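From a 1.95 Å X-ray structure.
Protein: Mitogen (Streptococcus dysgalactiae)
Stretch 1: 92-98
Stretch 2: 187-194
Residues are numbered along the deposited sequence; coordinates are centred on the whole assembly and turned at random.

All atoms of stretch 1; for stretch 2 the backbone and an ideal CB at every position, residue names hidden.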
ATOM      1  N   VAL A  92      -8.629  -3.018   8.730  1.00 36.46           N
ATOM      2  CA  VAL A  92      -7.861  -2.717   7.528  1.00 34.51           C
ATOM      3  C   VAL A  92      -8.654  -3.187   6.312  1.00 34.55           C
ATOM      4  O   VAL A  92      -9.632  -3.904   6.453  1.00 33.57           O
ATOM      5  CB  VAL A  92      -6.500  -3.441   7.529  1.00 32.93           C
ATOM      6  CG1 VAL A  92      -5.790  -3.234   8.849  1.00 31.54           C
ATOM      7  CG2 VAL A  92      -6.700  -4.925   7.244  1.00 33.89           C
ATOM      8  N   ASP A  93      -8.232  -2.757   5.126  1.00 35.48           N
ATOM      9  CA  ASP A  93      -8.861  -3.139   3.851  1.00 36.14           C
ATOM     10  C   ASP A  93      -7.878  -4.050   3.148  1.00 35.30           C
ATOM     11  O   ASP A  93      -6.698  -3.716   3.062  1.00 35.56           O
ATOM     12  CB  ASP A  93      -9.067  -1.929   2.928  1.00 37.82           C
ATOM     13  CG  ASP A  93     -10.187  -1.003   3.380  1.00 40.20           C
ATOM     14  OD1 ASP A  93     -10.175   0.172   2.924  1.00 42.31           O
ATOM     15  OD2 ASP A  93     -11.076  -1.441   4.163  1.00 41.03           O
ATOM     16  N   GLY A  94      -8.349  -5.181   2.628  1.00 34.63           N
ATOM     17  CA  GLY A  94      -7.452  -6.091   1.931  1.00 32.49           C
ATOM     18  C   GLY A  94      -6.110  -6.391   2.589  1.00 30.64           C
ATOM     19  O   GLY A  94      -6.055  -6.639   3.787  1.00 30.32           O
ATOM     20  N   GLY A  95      -5.038  -6.383   1.786  1.00 30.06           N
ATOM     21  CA  GLY A  95      -3.689  -6.665   2.265  1.00 29.63           C
ATOM     22  C   GLY A  95      -3.388  -8.156   2.328  1.00 30.95           C
ATOM     23  O   GLY A  95      -2.326  -8.574   2.787  1.00 31.35           O
ATOM     24  N   LEU A  96      -4.303  -8.970   1.801  1.00 32.29           N
ATOM     25  CA  LEU A  96      -4.184 -10.428   1.872  1.00 31.12           C
ATOM     26  C   LEU A  96      -3.624 -11.167   0.682  1.00 29.92           C
ATOM     27  O   LEU A  96      -4.005 -10.917  -0.442  1.00 29.66           O
ATOM     28  CB  LEU A  96      -5.555 -11.049   2.208  1.00 30.52           C
ATOM     29  CG  LEU A  96      -6.429 -10.311   3.229  1.00 29.45           C
ATOM     30  CD1 LEU A  96      -7.656 -11.139   3.537  1.00 28.82           C
ATOM     31  CD2 LEU A  96      -5.641 -10.034   4.494  1.00 29.45           C
ATOM     32  N   ILE A  97      -2.707 -12.082   0.969  1.00 29.82           N
ATOM     33  CA  ILE A  97      -2.107 -12.952  -0.019  1.00 31.44           C
ATOM     34  C   ILE A  97      -2.046 -14.298   0.695  1.00 34.38           C
ATOM     35  O   ILE A  97      -1.541 -14.393   1.818  1.00 34.09           O
ATOM     36  CB  ILE A  97      -0.667 -12.552  -0.406  1.00 29.88           C
ATOM     37  CG1 ILE A  97      -0.660 -11.209  -1.138  1.00 29.44           C
ATOM     38  CG2 ILE A  97      -0.069 -13.614  -1.318  1.00 29.27           C
ATOM     39  CD1 ILE A  97       0.682 -10.823  -1.696  1.00 26.38           C
ATOM     40  N   LYS A  98      -2.579 -15.343   0.078  1.00 36.76           N
ATOM     41  CA  LYS A  98      -2.511 -16.646   0.730  1.00 38.26           C
ATOM     42  C   LYS A  98      -1.062 -17.022   1.058  1.00 37.34           C
ATOM     43  O   LYS A  98      -0.155 -16.845   0.240  1.00 37.26           O
ATOM     44  CB  LYS A  98      -3.142 -17.726  -0.156  1.00 40.01           C
ATOM     45  CG  LYS A  98      -4.661 -17.808  -0.045  1.00 43.36           C
ATOM     46  CD  LYS A  98      -5.208 -18.880  -0.976  1.00 47.21           C
ATOM     47  CE  LYS A  98      -6.719 -18.976  -0.913  1.00 48.12           C
ATOM     48  NZ  LYS A  98      -7.370 -17.692  -1.257  1.00 49.84           N
ATOM     49  N   UNK A 187      -8.855   2.051  -3.613  1.00 37.41           N
ATOM     50  CA  UNK A 187      -9.738   1.056  -3.010  1.00 38.79           C
ATOM     51  C   UNK A 187      -8.896  -0.206  -2.856  1.00 37.19           C
ATOM     52  O   UNK A 187      -8.656  -0.942  -3.824  1.00 37.28           O
ATOM     53  CB  UNK A 187     -10.992   0.809  -3.850  1.00 38.79           C
ATOM     54  N   UNK A 188      -8.452  -0.461  -1.639  1.00 36.43           N
ATOM     55  CA  UNK A 188      -7.597  -1.617  -1.383  1.00 36.68           C
ATOM     56  C   UNK A 188      -8.368  -2.907  -1.074  1.00 37.25           C
ATOM     57  O   UNK A 188      -7.771  -3.970  -0.885  1.00 36.48           O
ATOM     58  CB  UNK A 188      -6.658  -1.300  -0.217  1.00 36.68           C
ATOM     59  N   UNK A 189      -9.690  -2.823  -1.034  1.00 39.01           N
ATOM     60  CA  UNK A 189     -10.484  -4.004  -0.724  1.00 40.63           C
ATOM     61  C   UNK A 189     -10.375  -5.139  -1.765  1.00 42.22           C
ATOM     62  O   UNK A 189     -10.760  -6.278  -1.484  1.00 42.86           O
ATOM     63  CB  UNK A 189     -11.950  -3.589  -0.582  1.00 40.63           C
ATOM     64  N   UNK A 190      -9.830  -4.857  -2.951  1.00 44.46           N
ATOM     65  CA  UNK A 190      -9.704  -5.901  -3.975  1.00 45.62           C
ATOM     66  C   UNK A 190      -8.436  -6.749  -3.949  1.00 44.64           C
ATOM     67  O   UNK A 190      -8.273  -7.631  -4.787  1.00 45.06           O
ATOM     68  CB  UNK A 190      -9.801  -5.242  -5.352  1.00 45.62           C
ATOM     69  N   UNK A 191      -7.549  -6.501  -2.991  1.00 42.53           N
ATOM     70  CA  UNK A 191      -6.319  -7.269  -2.869  1.00 39.86           C
ATOM     71  C   UNK A 191      -5.564  -7.372  -4.154  1.00 39.04           C
ATOM     72  O   UNK A 191      -5.037  -8.430  -4.457  1.00 41.00           O
ATOM     73  CB  UNK A 191      -6.622  -8.676  -2.350  1.00 39.86           C
ATOM     74  N   UNK A 192      -5.510  -6.298  -4.925  1.00 38.35           N
ATOM     75  CA  UNK A 192      -4.770  -6.332  -6.178  1.00 36.43           C
ATOM     76  C   UNK A 192      -3.340  -6.684  -5.782  1.00 34.70           C
ATOM     77  O   UNK A 192      -2.842  -6.159  -4.790  1.00 34.40           O
ATOM     78  CB  UNK A 192      -4.854  -5.010  -6.943  1.00 36.43           C
ATOM     79  N   UNK A 193      -2.702  -7.595  -6.516  1.00 34.18           N
ATOM     80  CA  UNK A 193      -1.305  -8.000  -6.256  1.00 35.38           C
ATOM     81  C   UNK A 193      -0.391  -7.705  -7.471  1.00 35.32           C
ATOM     82  O   UNK A 193      -0.813  -7.800  -8.623  1.00 36.38           O
ATOM     83  CB  UNK A 193      -1.249  -9.490  -5.913  1.00 35.38           C
ATOM     84  N   UNK A 194       0.859  -7.341  -7.211  1.00 35.20           N
ATOM     85  CA  UNK A 194       1.793  -7.017  -8.277  1.00 35.29           C
ATOM     86  C   UNK A 194       2.822  -8.128  -8.376  1.00 35.83           C
ATOM     87  O   UNK A 194       3.278  -8.635  -7.366  1.00 35.86           O
ATOM     88  CB  UNK A 194       2.467  -5.665  -8.033  1.00 35.29           C
TER

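Position 187 points its CB away from stretch 1, and nothing of that stretch lies within 5.5 Å of the CB. Stretch 1 sets no preference here. The residue is Asn187. Its OD1 serves its own stretch: Thr189 N donates to Asn187 OD1 at 3.0 Å.

At position 188 the CB points toward stretch 1, and the ideal CB sits 4.0 Å from Asp93 CB. The neighbour is an aliphatic carbon, so many side chains would fit if they turn aside beyond CB. The residue is Tyr188. Its CB packs on Asp93 CB, while the end of the ring leads away from stretch 1. Its backbone matters as well: Gly94 CA makes a CA-H...O contact with Tyr188 O at 3.5 Å. An ideal CB on Gly94 would lie 2.2 Å from Tyr188 O, a clash. A water links the same carbonyl to stretch 1, its O donating to Tyr188 O and accepting from Gly95 N, each at 2.8 Å.

Position 189 points sideways. The ideal CB is 4.8 Å from Asp93 CB. The CB runs alongside Asp93, so several side chains could suit, including a small one that rests against the Asp93 carboxylate carbon. The residue is Thr189. Its methyl CG2 lies 3.7 Å from Asp93 CG. Its hydroxyl OG1 donates to Asn187 OD1 in a very short bond of 2.3 Å.

Position 190 points away and meets nothing of stretch 1, so the choice is wide. The residue is Asp190. Its OD1 accepts from the backbone N of residue 192 at 3.3 Å.

Position 191 has phi/psi of 50/40, which favours Gly, Asn or Asp. Its CB points sideways, but the backbone N of Gly95 and of Leu96 are near, so a short side chain with an acceptor would suit. The residue is Asn191, chi1 m, and its end comes nearer to stretch 1. Leu96 N donates to Asn191 OD1 at 2.8 Å, the one direct hydrogen bond between the stretches. Gly95 N is 2.9 Å from Asn191 OD1, but the angle is too poor for a bond.

Position 192 points away, leaving stretch 1 without a say. The residue is Glu192, whose carboxylate bonds elsewhere in the structure.

Position 193 lies in a strand, with its CB toward stretch 1 and 4.8 Å from Ile97 CD1. A beta-branched or other aliphatic side chain would suit. The residue is Thr193. Its CG2 packs on Ile97 CG1 at 3.9 Å.

Position 194 is out of reach of stretch 1. Its extended backbone suits beta-branched residues, and the residue is Ile194.

Stretch 2, residues 187-194: NYTDNETI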
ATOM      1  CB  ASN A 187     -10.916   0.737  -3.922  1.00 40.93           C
ATOM      2  CG  ASN A 187     -11.882  -0.253  -3.293  1.00 43.20           C
ATOM      3  OD1 ASN A 187     -11.595  -0.837  -2.245  1.00 44.39           O
ATOM      4  ND2 ASN A 187     -13.033  -0.446  -3.930  1.00 45.74           N
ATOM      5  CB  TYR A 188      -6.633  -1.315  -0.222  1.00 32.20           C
ATOM      6  CG  TYR A 188      -5.742  -0.103  -0.391  1.00 27.32           C
ATOM      7  CD1 TYR A 188      -4.992   0.082  -1.545  1.00 26.49           C
ATOM      8  CD2 TYR A 188      -5.590   0.811   0.653  1.00 26.89           C
ATOM      9  CE1 TYR A 188      -4.096   1.155  -1.653  1.00 26.90           C
ATOM     10  CE2 TYR A 188      -4.712   1.874   0.568  1.00 26.14           C
ATOM     11  CZ  TYR A 188      -3.959   2.047  -0.583  1.00 27.50           C
ATOM     12  OH  TYR A 188      -3.045   3.083  -0.646  1.00 28.27           O
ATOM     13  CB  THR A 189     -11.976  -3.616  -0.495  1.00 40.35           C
ATOM     14  OG1 THR A 189     -12.471  -2.899  -1.633  1.00 41.84           O
ATOM     15  CG2 THR A 189     -12.120  -2.734   0.746  1.00 37.70           C
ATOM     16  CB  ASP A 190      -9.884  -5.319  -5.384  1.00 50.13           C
ATOM     17  CG  ASP A 190      -9.093  -4.057  -5.606  1.00 53.72           C
ATOM     18  OD1 ASP A 190      -7.850  -4.089  -5.429  1.00 56.09           O
ATOM     19  OD2 ASP A 190      -9.731  -3.035  -5.963  1.00 56.70           O
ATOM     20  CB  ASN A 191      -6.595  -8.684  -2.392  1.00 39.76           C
ATOM     21  CG  ASN A 191      -6.935  -8.742  -0.945  1.00 41.67           C
ATOM     22  OD1 ASN A 191      -6.189  -8.233  -0.122  1.00 42.87           O
ATOM     23  ND2 ASN A 191      -8.070  -9.367  -0.611  1.00 43.04           N
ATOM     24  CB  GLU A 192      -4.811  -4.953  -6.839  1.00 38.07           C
ATOM     25  CG  GLU A 192      -4.648  -4.983  -8.347  1.00 44.63           C
ATOM     26  CD  GLU A 192      -4.362  -3.612  -8.973  1.00 48.39           C
ATOM     27  OE1 GLU A 192      -4.857  -2.581  -8.435  1.00 51.64           O
ATOM     28  OE2 GLU A 192      -3.653  -3.576 -10.020  1.00 48.90           O
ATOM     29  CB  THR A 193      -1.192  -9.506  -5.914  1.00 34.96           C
ATOM     30  OG1 THR A 193      -1.862 -10.268  -6.921  1.00 38.12           O
ATOM     31  CG2 THR A 193      -1.823  -9.811  -4.568  1.00 35.44           C
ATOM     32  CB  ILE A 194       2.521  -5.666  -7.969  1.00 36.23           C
ATOM     33  CG1 ILE A 194       1.488  -4.565  -7.718  1.00 34.94           C
ATOM     34  CG2 ILE A 194       3.438  -5.248  -9.139  1.00 34.04           C
ATOM     35  CD1 ILE A 194       0.651  -4.190  -8.932  1.00 36.00           C
TER
HETATM   36  O   HOH W   1      -5.070  -4.685  -0.499  1.00 28.49           O
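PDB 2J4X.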